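Local coordinates for protein probable M18 family aminopeptidase 1 (PDB 2GLF) that probably works as a metal-dependent aminopeptidase of the M18 family, trimming residues from the N-termini of peptides, and holds manganese in this crystal, at residues 321-326 with 413-418; 86-91 with 271-276; 251-256 with 417-422; 364-369 with 402-407. All coordinates share one frame; numbering follows the deposited sequence.

Contact 1: 321-326 with 413-418. With MN (manganese (II) ion), chain E.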
loop_
_atom_site.group_PDB
_atom_site.type_symbol
_atom_site.label_atom_id
_atom_site.label_comp_id
_atom_site.label_asym_id
_atom_site.label_seq_id
_atom_site.Cartn_x
_atom_site.Cartn_y
_atom_site.Cartn_z
ATOM N N SER A 321 17.602 -14.223 -52.106
ATOM C CA SER A 321 16.693 -14.600 -51.051
ATOM C C SER A 321 17.544 -14.776 -49.807
ATOM O O SER A 321 18.589 -15.430 -49.850
ATOM C CB SER A 321 16.003 -15.908 -51.416
ATOM O OG SER A 321 15.470 -15.828 -52.726
ATOM N N VAL A 322 17.118 -14.171 -48.704
ATOM C CA VAL A 322 17.864 -14.284 -47.459
ATOM C C VAL A 322 17.075 -15.069 -46.423
ATOM O O VAL A 322 15.901 -14.803 -46.176
ATOM C CB VAL A 322 18.219 -12.887 -46.874
ATOM C CG1 VAL A 322 18.922 -13.041 -45.538
ATOM C CG2 VAL A 322 19.108 -12.124 -47.839
ATOM N N ILE A 323 17.729 -16.065 -45.846
ATOM C CA ILE A 323 17.127 -16.879 -44.806
ATOM C C ILE A 323 17.828 -16.449 -43.527
ATOM O O ILE A 323 19.044 -16.613 -43.390
ATOM C CB ILE A 323 17.397 -18.382 -45.005
ATOM C CG1 ILE A 323 16.882 -18.839 -46.370
ATOM C CG2 ILE A 323 16.746 -19.177 -43.865
ATOM C CD1 ILE A 323 15.404 -18.769 -46.510
ATOM N N SER A 324 17.063 -15.865 -42.612
ATOM C CA SER A 324 17.587 -15.424 -41.328
ATOM C C SER A 324 17.641 -16.657 -40.423
ATOM O O SER A 324 16.619 -17.089 -39.891
ATOM C CB SER A 324 16.654 -14.370 -40.732
ATOM O OG SER A 324 17.126 -13.917 -39.479
ATOM N N GLY A 325 18.829 -17.228 -40.261
ATOM C CA GLY A 325 18.961 -18.416 -39.437
ATOM C C GLY A 325 19.152 -18.172 -37.949
ATOM O O GLY A 325 20.272 -17.936 -37.493
ATOM N N ASP A 326 18.059 -18.226 -37.191
ATOM C CA ASP A 326 18.110 -18.031 -35.747
ATOM C C ASP A 326 17.079 -18.950 -35.087
ATOM O O ASP A 326 16.132 -19.396 -35.729
ATOM C CB ASP A 326 17.844 -16.567 -35.392
ATOM C CG ASP A 326 18.469 -16.165 -34.063
ATOM O OD1 ASP A 326 18.524 -14.956 -33.770
ATOM O OD2 ASP A 326 18.908 -17.055 -33.309
ATOM N N ASP A 413 14.335 -9.792 -49.880
ATOM C CA ASP A 413 13.337 -10.477 -49.063
ATOM C C ASP A 413 13.983 -11.431 -48.064
ATOM O O ASP A 413 14.905 -12.176 -48.403
ATOM C CB ASP A 413 12.363 -11.233 -49.964
ATOM C CG ASP A 413 11.372 -10.307 -50.646
ATOM O OD1 ASP A 413 10.301 -10.037 -50.063
ATOM O OD2 ASP A 413 11.669 -9.831 -51.759
ATOM N N VAL A 414 13.488 -11.398 -46.830
ATOM C CA VAL A 414 14.017 -12.227 -45.756
ATOM C C VAL A 414 12.929 -13.004 -45.024
ATOM O O VAL A 414 11.749 -12.657 -45.096
ATOM C CB VAL A 414 14.753 -11.361 -44.735
ATOM C CG1 VAL A 414 15.618 -12.231 -43.833
ATOM C CG2 VAL A 414 15.571 -10.311 -45.464
ATOM N N ILE A 415 13.347 -14.049 -44.313
ATOM C CA ILE A 415 12.442 -14.913 -43.549
ATOM C C ILE A 415 13.221 -15.615 -42.438
ATOM O O ILE A 415 14.229 -16.265 -42.697
ATOM C CB ILE A 415 11.798 -16.003 -44.454
ATOM C CG1 ILE A 415 10.841 -16.878 -43.644
ATOM C CG2 ILE A 415 12.880 -16.873 -45.072
ATOM C CD1 ILE A 415 9.647 -16.138 -43.112
ATOM N N ASP A 416 12.755 -15.474 -41.201
ATOM C CA ASP A 416 13.413 -16.115 -40.066
ATOM C C ASP A 416 13.133 -17.614 -40.108
ATOM O O ASP A 416 12.001 -18.035 -40.347
ATOM C CB ASP A 416 12.900 -15.532 -38.749
ATOM C CG ASP A 416 13.111 -14.034 -38.653
ATOM O OD1 ASP A 416 12.197 -13.266 -39.032
ATOM O OD2 ASP A 416 14.202 -13.629 -38.207
HETATM N N MSE A 417 14.162 -18.419 -39.868
HETATM C CA MSE A 417 14.003 -19.865 -39.902
HETATM C C MSE A 417 15.091 -20.544 -39.080
HETATM O O MSE A 417 16.256 -20.144 -39.110
HETATM C CB MSE A 417 14.059 -20.337 -41.350
HETATM C CG MSE A 417 13.479 -21.706 -41.584
HETATM SE SE MSE A 417 13.176 -21.987 -43.467
HETATM C CE MSE A 417 11.477 -21.081 -43.617
ATOM N N GLY A 418 14.700 -21.571 -38.337
ATOM C CA GLY A 418 15.649 -22.284 -37.504
ATOM C C GLY A 418 14.955 -23.229 -36.541
ATOM O O GLY A 418 13.730 -23.326 -36.548
HETATM MN MN MN E . 19.700 -15.582 -31.592
HETATM O O HOH W 1 17.708 -16.645 -30.906
#
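Asp413 starts the pairing with strand 321-325: its carbonyl O takes the N-H of Val322, with Val322 N 3.0 Å from Asp413 O. Its carboxylate makes a salt bridge with Arg69 of a second subunit. Next, Val414 lies beside Val322, both side chains pointing the same way, CG1 to CG1 at 3.8 Å. Ile415 turns to the other face of the sheet, where its CG2 packs on Ile323 CD1 at 3.5 Å. Its backbone works in both directions: the N-H reaches Val322 O weakly, while Ile415 O receives Ser324 N at 2.9 Å.

Asp416 comes back to the face of Val414. Ser324 OG, anti to its backbone N (chi1 180°), gives a hydrogen bond to Asp416 OD2 at 3.2 Å, arriving from above the carboxylate plane. The same oxygen also has the hydroxyl of Thr402 as a hydrogen-bond partner, so an alanine in place of Asp416 would probably leave both hydroxyls without their common partner. Met417, a selenomethionine, donates its N-H to Ser324 O at 2.8 Å, and its CB packs against Ile323 CG2 on the face of Ile415. Its carbonyl O accepts Asp326 N at 3.3 Å and also bonds Tyr443 OH. At Gly418 only a CA-H...O contact to Asp326 O remains.

Parallel backbone bonding thus runs up to a metal ligand. Both carboxylate oxygens of Asp326 bind manganese, OD2 at 2.4 Å from the ion, beside His92, Asp249 and a water, so the pairing of Asp326 N with Met417 O helps to place a two-oxygen metal ligand.

Contact 2: 86-91 with 271-276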
loop_
_atom_site.group_PDB
_atom_site.type_symbol
_atom_site.label_atom_id
_atom_site.label_comp_id
_atom_site.label_asym_id
_atom_site.label_seq_id
_atom_site.Cartn_x
_atom_site.Cartn_y
_atom_site.Cartn_z
ATOM N N LEU A 86 21.757 -14.066 -55.030
ATOM C CA LEU A 86 22.252 -15.292 -54.424
ATOM C C LEU A 86 21.365 -15.739 -53.278
ATOM O O LEU A 86 20.516 -14.982 -52.809
ATOM C CB LEU A 86 23.709 -15.135 -53.953
ATOM C CG LEU A 86 24.228 -13.955 -53.123
ATOM C CD1 LEU A 86 25.737 -14.125 -52.930
ATOM C CD2 LEU A 86 23.947 -12.632 -53.826
ATOM N N ASN A 87 21.539 -16.987 -52.863
ATOM C CA ASN A 87 20.772 -17.546 -51.761
ATOM C C ASN A 87 21.651 -17.557 -50.521
ATOM O O ASN A 87 22.518 -18.416 -50.362
ATOM C CB ASN A 87 20.314 -18.965 -52.094
ATOM C CG ASN A 87 19.069 -18.987 -52.961
ATOM O OD1 ASN A 87 18.595 -17.939 -53.419
ATOM N ND2 ASN A 87 18.528 -20.182 -53.186
ATOM N N LEU A 88 21.430 -16.581 -49.649
ATOM C CA LEU A 88 22.204 -16.468 -48.426
ATOM C C LEU A 88 21.406 -16.854 -47.199
ATOM O O LEU A 88 20.225 -16.539 -47.082
ATOM C CB LEU A 88 22.672 -15.033 -48.222
ATOM C CG LEU A 88 23.587 -14.389 -49.244
ATOM C CD1 LEU A 88 23.823 -12.945 -48.814
ATOM C CD2 LEU A 88 24.894 -15.160 -49.341
ATOM N N VAL A 89 22.064 -17.544 -46.286
ATOM C CA VAL A 89 21.452 -17.904 -45.025
ATOM C C VAL A 89 22.418 -17.216 -44.055
ATOM O O VAL A 89 23.639 -17.374 -44.171
ATOM C CB VAL A 89 21.424 -19.435 -44.830
ATOM C CG1 VAL A 89 22.801 -20.003 -45.052
ATOM C CG2 VAL A 89 20.922 -19.782 -43.446
ATOM N N VAL A 90 21.889 -16.412 -43.137
ATOM C CA VAL A 90 22.745 -15.694 -42.198
ATOM C C VAL A 90 22.447 -16.008 -40.747
ATOM O O VAL A 90 21.299 -16.277 -40.383
ATOM C CB VAL A 90 22.620 -14.175 -42.391
ATOM C CG1 VAL A 90 23.020 -13.809 -43.797
ATOM C CG2 VAL A 90 21.193 -13.727 -42.110
ATOM N N ALA A 91 23.488 -15.967 -39.923
ATOM C CA ALA A 91 23.357 -16.234 -38.497
ATOM C C ALA A 91 24.380 -15.433 -37.696
ATOM O O ALA A 91 25.222 -14.736 -38.265
ATOM C CB ALA A 91 23.532 -17.717 -38.230
ATOM N N GLY A 271 25.649 -18.572 -50.332
ATOM C CA GLY A 271 26.612 -18.141 -49.340
ATOM C C GLY A 271 26.045 -18.055 -47.939
ATOM O O GLY A 271 24.825 -18.096 -47.747
ATOM N N VAL A 272 26.939 -17.941 -46.960
ATOM C CA VAL A 272 26.553 -17.839 -45.558
ATOM C C VAL A 272 27.387 -16.765 -44.864
ATOM O O VAL A 272 28.602 -16.722 -45.016
ATOM C CB VAL A 272 26.775 -19.169 -44.804
ATOM C CG1 VAL A 272 26.300 -19.021 -43.382
ATOM C CG2 VAL A 272 26.024 -20.306 -45.483
ATOM N N ILE A 273 26.734 -15.894 -44.105
ATOM C CA ILE A 273 27.449 -14.848 -43.384
ATOM C C ILE A 273 27.242 -15.027 -41.880
ATOM O O ILE A 273 26.132 -15.283 -41.414
ATOM C CB ILE A 273 26.968 -13.471 -43.815
ATOM C CG1 ILE A 273 27.085 -13.361 -45.329
ATOM C CG2 ILE A 273 27.819 -12.389 -43.176
ATOM C CD1 ILE A 273 26.350 -12.178 -45.888
ATOM N N PHE A 274 28.328 -14.899 -41.128
ATOM C CA PHE A 274 28.293 -15.076 -39.686
ATOM C C PHE A 274 28.632 -13.780 -38.969
ATOM O O PHE A 274 29.762 -13.297 -39.061
ATOM C CB PHE A 274 29.291 -16.160 -39.303
ATOM C CG PHE A 274 28.981 -17.504 -39.900
ATOM C CD1 PHE A 274 29.982 -18.268 -40.471
ATOM C CD2 PHE A 274 27.698 -18.024 -39.848
ATOM C CE1 PHE A 274 29.705 -19.537 -40.978
ATOM C CE2 PHE A 274 27.418 -19.288 -40.351
ATOM C CZ PHE A 274 28.424 -20.046 -40.916
ATOM N N PHE A 275 27.664 -13.218 -38.247
ATOM C CA PHE A 275 27.898 -11.962 -37.541
ATOM C C PHE A 275 28.134 -12.088 -36.050
ATOM O O PHE A 275 27.841 -13.107 -35.436
ATOM C CB PHE A 275 26.739 -10.996 -37.772
ATOM C CG PHE A 275 26.538 -10.628 -39.212
ATOM C CD1 PHE A 275 25.657 -11.349 -40.011
ATOM C CD2 PHE A 275 27.227 -9.553 -39.771
ATOM C CE1 PHE A 275 25.461 -11.004 -41.347
ATOM C CE2 PHE A 275 27.040 -9.197 -41.108
ATOM C CZ PHE A 275 26.155 -9.921 -41.899
ATOM N N ASP A 276 28.670 -11.014 -35.487
ATOM C CA ASP A 276 28.982 -10.902 -34.066
ATOM C C ASP A 276 28.163 -9.695 -33.580
ATOM O O ASP A 276 27.664 -8.922 -34.397
ATOM C CB ASP A 276 30.513 -10.698 -33.938
ATOM C CG ASP A 276 30.949 -9.967 -32.662
ATOM O OD1 ASP A 276 31.580 -8.891 -32.801
ATOM O OD2 ASP A 276 30.706 -10.455 -31.532
#
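Leu88 lays its CD2 methyl over the peptide of Gly271, 3.4 Å from Gly271 C. The two residues face each other on neighbouring parallel strands in the middle of the large mixed sheet of this alpha/beta aminopeptidase fold. CG stands anti to the carbonyl carbon (chi1 -62°), and beyond it the other methyl, CD1, meets Ile273 CD1 at 3.9 Å. Glycine brings no side chain of its own to this spot, and an alanine at Leu88 would probably open a gap over Gly271 and take one neighbour from Ile273 CD1.

Val90 lies on the same face, with CG1 alongside Ile273 CB at 4.0 Å. On the other face Val89 and Val272 run side by side, CG1 of Val89 meeting CG2 of Val272. Helices 248-263 and 433-449 pack over this face, touching Val89 and Val272.

Backbone bonds alternate between the strands. Val89 N donates to Gly271 O, whereas the bond from Ile273 N to Val89 O is weak. Straighter ones follow toward the C-terminal end: Ala91 N meets Ile273 O at 3.1 Å, and Phe275 N reaches Ala91 O at 2.9 Å with 170° at the hydrogen.

Contact 3: 251-256 with 417-422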
loop_
_atom_site.group_PDB
_atom_site.type_symbol
_atom_site.label_atom_id
_atom_site.label_comp_id
_atom_site.label_asym_id
_atom_site.label_seq_id
_atom_site.Cartn_x
_atom_site.Cartn_y
_atom_site.Cartn_z
ATOM N N ARG A 251 24.627 -20.849 -32.860
ATOM C CA ARG A 251 25.806 -21.521 -33.392
ATOM C C ARG A 251 25.224 -22.801 -33.981
ATOM O O ARG A 251 25.857 -23.476 -34.790
ATOM C CB ARG A 251 26.843 -21.827 -32.301
ATOM C CG ARG A 251 27.370 -20.573 -31.623
ATOM C CD ARG A 251 28.799 -20.709 -31.139
ATOM N NE ARG A 251 29.298 -19.407 -30.708
ATOM C CZ ARG A 251 29.249 -18.956 -29.461
ATOM N NH1 ARG A 251 28.731 -19.707 -28.504
ATOM N NH2 ARG A 251 29.699 -17.744 -29.174
ATOM N N ILE A 252 23.990 -23.107 -33.580
ATOM C CA ILE A 252 23.301 -24.282 -34.080
ATOM C C ILE A 252 22.843 -23.960 -35.491
ATOM O O ILE A 252 22.727 -24.843 -36.334
ATOM C CB ILE A 252 22.070 -24.646 -33.225
ATOM C CG1 ILE A 252 21.588 -26.053 -33.597
ATOM C CG2 ILE A 252 20.950 -23.643 -33.462
ATOM C CD1 ILE A 252 20.551 -26.620 -32.650
ATOM N N CYS A 253 22.573 -22.688 -35.746
ATOM C CA CYS A 253 22.160 -22.274 -37.072
ATOM C C CYS A 253 23.389 -22.002 -37.909
ATOM O O CYS A 253 23.361 -22.131 -39.130
ATOM C CB CYS A 253 21.296 -21.028 -36.995
ATOM S SG CYS A 253 19.617 -21.439 -36.618
ATOM N N ALA A 254 24.472 -21.629 -37.239
ATOM C CA ALA A 254 25.726 -21.355 -37.918
ATOM C C ALA A 254 26.291 -22.661 -38.454
ATOM O O ALA A 254 26.772 -22.727 -39.583
ATOM C CB ALA A 254 26.710 -20.720 -36.959
ATOM N N TYR A 255 26.215 -23.710 -37.644
ATOM C CA TYR A 255 26.741 -25.003 -38.055
ATOM C C TYR A 255 25.920 -25.650 -39.154
ATOM O O TYR A 255 26.476 -26.155 -40.128
ATOM C CB TYR A 255 26.823 -25.961 -36.869
ATOM C CG TYR A 255 27.543 -27.240 -37.207
ATOM C CD1 TYR A 255 28.916 -27.244 -37.443
ATOM C CD2 TYR A 255 26.849 -28.445 -37.319
ATOM C CE1 TYR A 255 29.591 -28.416 -37.784
ATOM C CE2 TYR A 255 27.511 -29.628 -37.663
ATOM C CZ TYR A 255 28.883 -29.605 -37.893
ATOM O OH TYR A 255 29.543 -30.766 -38.237
ATOM N N THR A 256 24.599 -25.649 -38.995
ATOM C CA THR A 256 23.720 -26.248 -39.994
ATOM C C THR A 256 23.851 -25.551 -41.345
ATOM O O THR A 256 23.796 -26.202 -42.383
ATOM C CB THR A 256 22.234 -26.216 -39.554
ATOM O OG1 THR A 256 21.901 -24.913 -39.055
ATOM C CG2 THR A 256 21.975 -27.267 -38.489
HETATM N N MSE A 417 14.162 -18.419 -39.868
HETATM C CA MSE A 417 14.003 -19.865 -39.902
HETATM C C MSE A 417 15.091 -20.544 -39.080
HETATM O O MSE A 417 16.256 -20.144 -39.110
HETATM C CB MSE A 417 14.059 -20.337 -41.350
HETATM C CG MSE A 417 13.479 -21.706 -41.584
HETATM SE SE MSE A 417 13.176 -21.987 -43.467
HETATM C CE MSE A 417 11.477 -21.081 -43.617
ATOM N N GLY A 418 14.700 -21.571 -38.337
ATOM C CA GLY A 418 15.649 -22.284 -37.504
ATOM C C GLY A 418 14.955 -23.229 -36.541
ATOM O O GLY A 418 13.730 -23.326 -36.548
ATOM N N PRO A 419 15.713 -23.947 -35.700
ATOM C CA PRO A 419 15.123 -24.883 -34.738
ATOM C C PRO A 419 14.592 -24.211 -33.457
ATOM O O PRO A 419 14.906 -23.049 -33.170
ATOM C CB PRO A 419 16.274 -25.851 -34.471
ATOM C CG PRO A 419 17.457 -24.947 -34.495
ATOM C CD PRO A 419 17.184 -24.051 -35.699
ATOM N N ALA A 420 13.783 -24.953 -32.699
ATOM C CA ALA A 420 13.206 -24.458 -31.453
ATOM C C ALA A 420 14.052 -24.909 -30.268
ATOM O O ALA A 420 14.496 -26.056 -30.225
ATOM C CB ALA A 420 11.779 -24.973 -31.299
ATOM N N LEU A 421 14.273 -24.013 -29.308
ATOM C CA LEU A 421 15.081 -24.351 -28.134
ATOM C C LEU A 421 14.342 -24.204 -26.810
ATOM O O LEU A 421 13.388 -23.439 -26.685
ATOM C CB LEU A 421 16.341 -23.478 -28.049
ATOM C CG LEU A 421 17.386 -23.428 -29.152
ATOM C CD1 LEU A 421 18.532 -22.573 -28.671
ATOM C CD2 LEU A 421 17.873 -24.817 -29.493
ATOM N N LEU A 422 14.826 -24.942 -25.820
ATOM C CA LEU A 422 14.286 -24.906 -24.476
ATOM C C LEU A 422 15.376 -24.275 -23.615
ATOM O O LEU A 422 16.534 -24.652 -23.711
ATOM C CB LEU A 422 13.978 -26.325 -24.009
ATOM C CG LEU A 422 12.496 -26.699 -23.895
ATOM C CD1 LEU A 422 11.706 -26.107 -25.043
ATOM C CD2 LEU A 422 12.360 -28.207 -23.854
#
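Ile252 O is gripped twice from one turn further along its helix. The hydroxyl of Thr256 donates to it, OG1 to O 2.8 Å, in the carbonyl plane and on a lone pair, and Thr256 N adds a weak bond. With that oxygen engaged inside the helix, Ile252 meets 417-422 through its hydrocarbon branches alone. The motif is a helix packed on one face of the central sheet: helix 248-263, whose first turn carries the metal ligand Asp249, rests against 414-421 around Pro419.

No hydrogen bond joins the two segments; the interface is apolar and small. The side chains of Ile252 and Pro419 lie alongside one another, running opposite ways. CG2 of Ile252, in the crowded position between its backbone N and carbonyl carbon, touches Pro419 CG at 3.9 Å, and CD1 of Ile252 approaches the same ring atom at 4.0 Å, so two branches of the isoleucine share one corner of the proline. Ser431 and Val327 also border Ile252.

Cys253 meets the neighbouring ring atom, CD. Its sulphur lies anti to the carbonyl carbon (chi1 -82°), and Tyr443 packs against the cysteine from helix 433-449. Gly418, without a side chain, lets the sulphur stand 4.2 Å from Gly418 CA. The sulphur's closest partner across the contact is the ring, with Cys253 SG 3.7 Å from Pro419 CD.

Contact 4: 364-369 with 402-407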
loop_
_atom_site.group_PDB
_atom_site.type_symbol
_atom_site.label_atom_id
_atom_site.label_comp_id
_atom_site.label_asym_id
_atom_site.label_seq_id
_atom_site.Cartn_x
_atom_site.Cartn_y
_atom_site.Cartn_z
ATOM N N SER A 364 9.351 -3.001 -34.593
ATOM C CA SER A 364 10.759 -3.259 -34.880
ATOM C C SER A 364 11.123 -4.670 -35.338
ATOM O O SER A 364 12.165 -5.199 -34.951
ATOM C CB SER A 364 11.596 -2.910 -33.648
ATOM O OG SER A 364 11.323 -1.591 -33.209
ATOM N N THR A 365 10.280 -5.284 -36.159
ATOM C CA THR A 365 10.575 -6.626 -36.640
ATOM C C THR A 365 10.270 -6.788 -38.116
ATOM O O THR A 365 9.350 -6.166 -38.654
ATOM C CB THR A 365 9.776 -7.703 -35.882
ATOM O OG1 THR A 365 10.169 -9.000 -36.347
ATOM C CG2 THR A 365 8.280 -7.534 -36.121
ATOM N N ASN A 366 11.062 -7.624 -38.772
ATOM C CA ASN A 366 10.838 -7.894 -40.178
ATOM C C ASN A 366 9.607 -8.789 -40.241
ATOM O O ASN A 366 9.391 -9.607 -39.355
ATOM C CB ASN A 366 12.040 -8.613 -40.782
ATOM C CG ASN A 366 11.765 -9.110 -42.179
ATOM O OD1 ASN A 366 11.755 -10.317 -42.429
ATOM N ND2 ASN A 366 11.526 -8.181 -43.101
ATOM N N ASP A 367 8.800 -8.629 -41.278
ATOM C CA ASP A 367 7.600 -9.438 -41.416
ATOM C C ASP A 367 7.480 -9.986 -42.838
ATOM O O ASP A 367 6.851 -9.367 -43.703
ATOM C CB ASP A 367 6.373 -8.597 -41.064
ATOM C CG ASP A 367 5.103 -9.411 -41.020
ATOM O OD1 ASP A 367 4.048 -8.844 -40.654
ATOM O OD2 ASP A 367 5.160 -10.614 -41.349
ATOM N N ALA A 368 8.090 -11.149 -43.066
ATOM C CA ALA A 368 8.083 -11.808 -44.368
ATOM C C ALA A 368 6.758 -11.658 -45.103
ATOM O O ALA A 368 5.698 -11.980 -44.565
ATOM C CB ALA A 368 8.403 -13.272 -44.200
ATOM N N HIS A 369 6.833 -11.167 -46.337
ATOM C CA HIS A 369 5.654 -10.965 -47.170
ATOM C C HIS A 369 5.063 -12.321 -47.537
ATOM O O HIS A 369 5.786 -13.304 -47.659
ATOM C CB HIS A 369 6.044 -10.225 -48.449
ATOM C CG HIS A 369 6.731 -8.918 -48.211
ATOM N ND1 HIS A 369 6.125 -7.865 -47.560
ATOM C CD2 HIS A 369 7.963 -8.483 -48.563
ATOM C CE1 HIS A 369 6.953 -6.835 -47.524
ATOM N NE2 HIS A 369 8.076 -7.183 -48.126
ATOM N N THR A 402 15.235 -10.143 -34.714
ATOM C CA THR A 402 16.437 -10.820 -35.190
ATOM C C THR A 402 17.127 -9.914 -36.197
ATOM O O THR A 402 16.670 -8.797 -36.446
ATOM C CB THR A 402 16.112 -12.150 -35.877
ATOM O OG1 THR A 402 15.222 -11.908 -36.970
ATOM C CG2 THR A 402 15.460 -13.115 -34.902
ATOM N N ILE A 403 18.216 -10.398 -36.789
ATOM C CA ILE A 403 18.957 -9.595 -37.752
ATOM C C ILE A 403 18.302 -9.533 -39.131
ATOM O O ILE A 403 18.750 -8.791 -40.007
ATOM C CB ILE A 403 20.408 -10.100 -37.899
ATOM C CG1 ILE A 403 20.446 -11.436 -38.636
ATOM C CG2 ILE A 403 21.031 -10.247 -36.528
ATOM C CD1 ILE A 403 21.858 -11.890 -38.979
ATOM N N ALA A 404 17.232 -10.299 -39.312
ATOM C CA ALA A 404 16.527 -10.320 -40.584
ATOM C C ALA A 404 16.215 -8.908 -41.068
ATOM O O ALA A 404 16.476 -8.570 -42.222
ATOM C CB ALA A 404 15.238 -11.124 -40.457
ATOM N N LYS A 405 15.665 -8.082 -40.185
ATOM C CA LYS A 405 15.309 -6.711 -40.547
ATOM C C LYS A 405 16.407 -5.956 -41.321
ATOM O O LYS A 405 16.126 -5.285 -42.318
ATOM C CB LYS A 405 14.942 -5.913 -39.291
ATOM C CG LYS A 405 16.113 -5.661 -38.359
ATOM C CD LYS A 405 15.770 -4.648 -37.277
ATOM C CE LYS A 405 14.757 -5.192 -36.283
ATOM N NZ LYS A 405 14.533 -4.222 -35.177
ATOM N N PHE A 406 17.650 -6.072 -40.859
ATOM C CA PHE A 406 18.776 -5.384 -41.481
ATOM C C PHE A 406 18.997 -5.736 -42.940
ATOM O O PHE A 406 19.390 -4.884 -43.742
ATOM C CB PHE A 406 20.055 -5.658 -40.695
ATOM C CG PHE A 406 19.957 -5.286 -39.250
ATOM C CD1 PHE A 406 19.492 -4.024 -38.877
ATOM C CD2 PHE A 406 20.307 -6.200 -38.256
ATOM C CE1 PHE A 406 19.372 -3.676 -37.534
ATOM C CE2 PHE A 406 20.191 -5.861 -36.905
ATOM C CZ PHE A 406 19.721 -4.593 -36.544
ATOM N N PHE A 407 18.754 -6.991 -43.292
ATOM C CA PHE A 407 18.944 -7.412 -44.667
ATOM C C PHE A 407 17.767 -6.997 -45.537
ATOM O O PHE A 407 17.948 -6.615 -46.696
ATOM C CB PHE A 407 19.183 -8.921 -44.723
ATOM C CG PHE A 407 20.460 -9.332 -44.065
ATOM C CD1 PHE A 407 20.550 -9.401 -42.681
ATOM C CD2 PHE A 407 21.603 -9.559 -44.826
ATOM C CE1 PHE A 407 21.756 -9.683 -42.061
ATOM C CE2 PHE A 407 22.825 -9.843 -44.214
ATOM C CZ PHE A 407 22.899 -9.903 -42.829
#
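Asn366 and Ala404 form the close-packed half of this contact, CB to CB at 4.1 Å, buried against strand 414-421, where both also touch Val414. Asn366 sits directly on the first turn of the helix: its CB is 3.7 Å from Lys405 N and 3.8 Å from Lys405 CA. Asn366 OD1 lies 4.1 Å from the Ala404 methyl, CB. These are van der Waals contacts, with no polar bond between the asparagine and the helix.

Helix 404-408 is entered through a capping turn: the side chain of Thr402 accepts a weak bond from Ala404 N, OG1 to N 3.5 Å. Loop 364-369 lies against the start of the helix and leads into helix 370-382, with His369 at the N-cap position. Both pieces lie near a boundary between subunits of the twelve-chain assembly.

The solvent side, in contrast to the apolar packing of Asn366 on Ala404, belongs to the partly exposed Lys405 and the exposed Ser364. The lysine starts with CG between backbone N and carbonyl carbon (chi1 68°), over the centre of one face of the Phe406 ring at 3.7 Å. A bend at chi3 (69°) follows, and NZ ends as donor to Ser364 O, 2.6 Å away. It is the one hydrogen bond across the contact, and NZ stands above the carbonyl plane. Beyond it, Asp283 of a second subunit packs against both Ser364 and Lys405.

Overall arrangement
Contacts 1 and 2 lie in one mixed sheet, centres about 9 Å apart, where strand 87-92 sits between 270-275 and 321-329, and 414-421 flanks the latter. Contact 3, its centre about 12 Å from that of contact 1, packs helix 248-263 on this sheet and shares Met417 and Gly418 with contact 1. Contact 4 has its centre about 9 Å from that of contact 1 and about 17 Å from that of contact 3. Along the chain contact 2 closes before contact 1 opens, contacts 2 and 3 cross, and contact 4 nests inside the loops closed by contacts 1 and 3. Distant residues thus meet near the manganese ions, while contact 4 faces a neighbouring subunit.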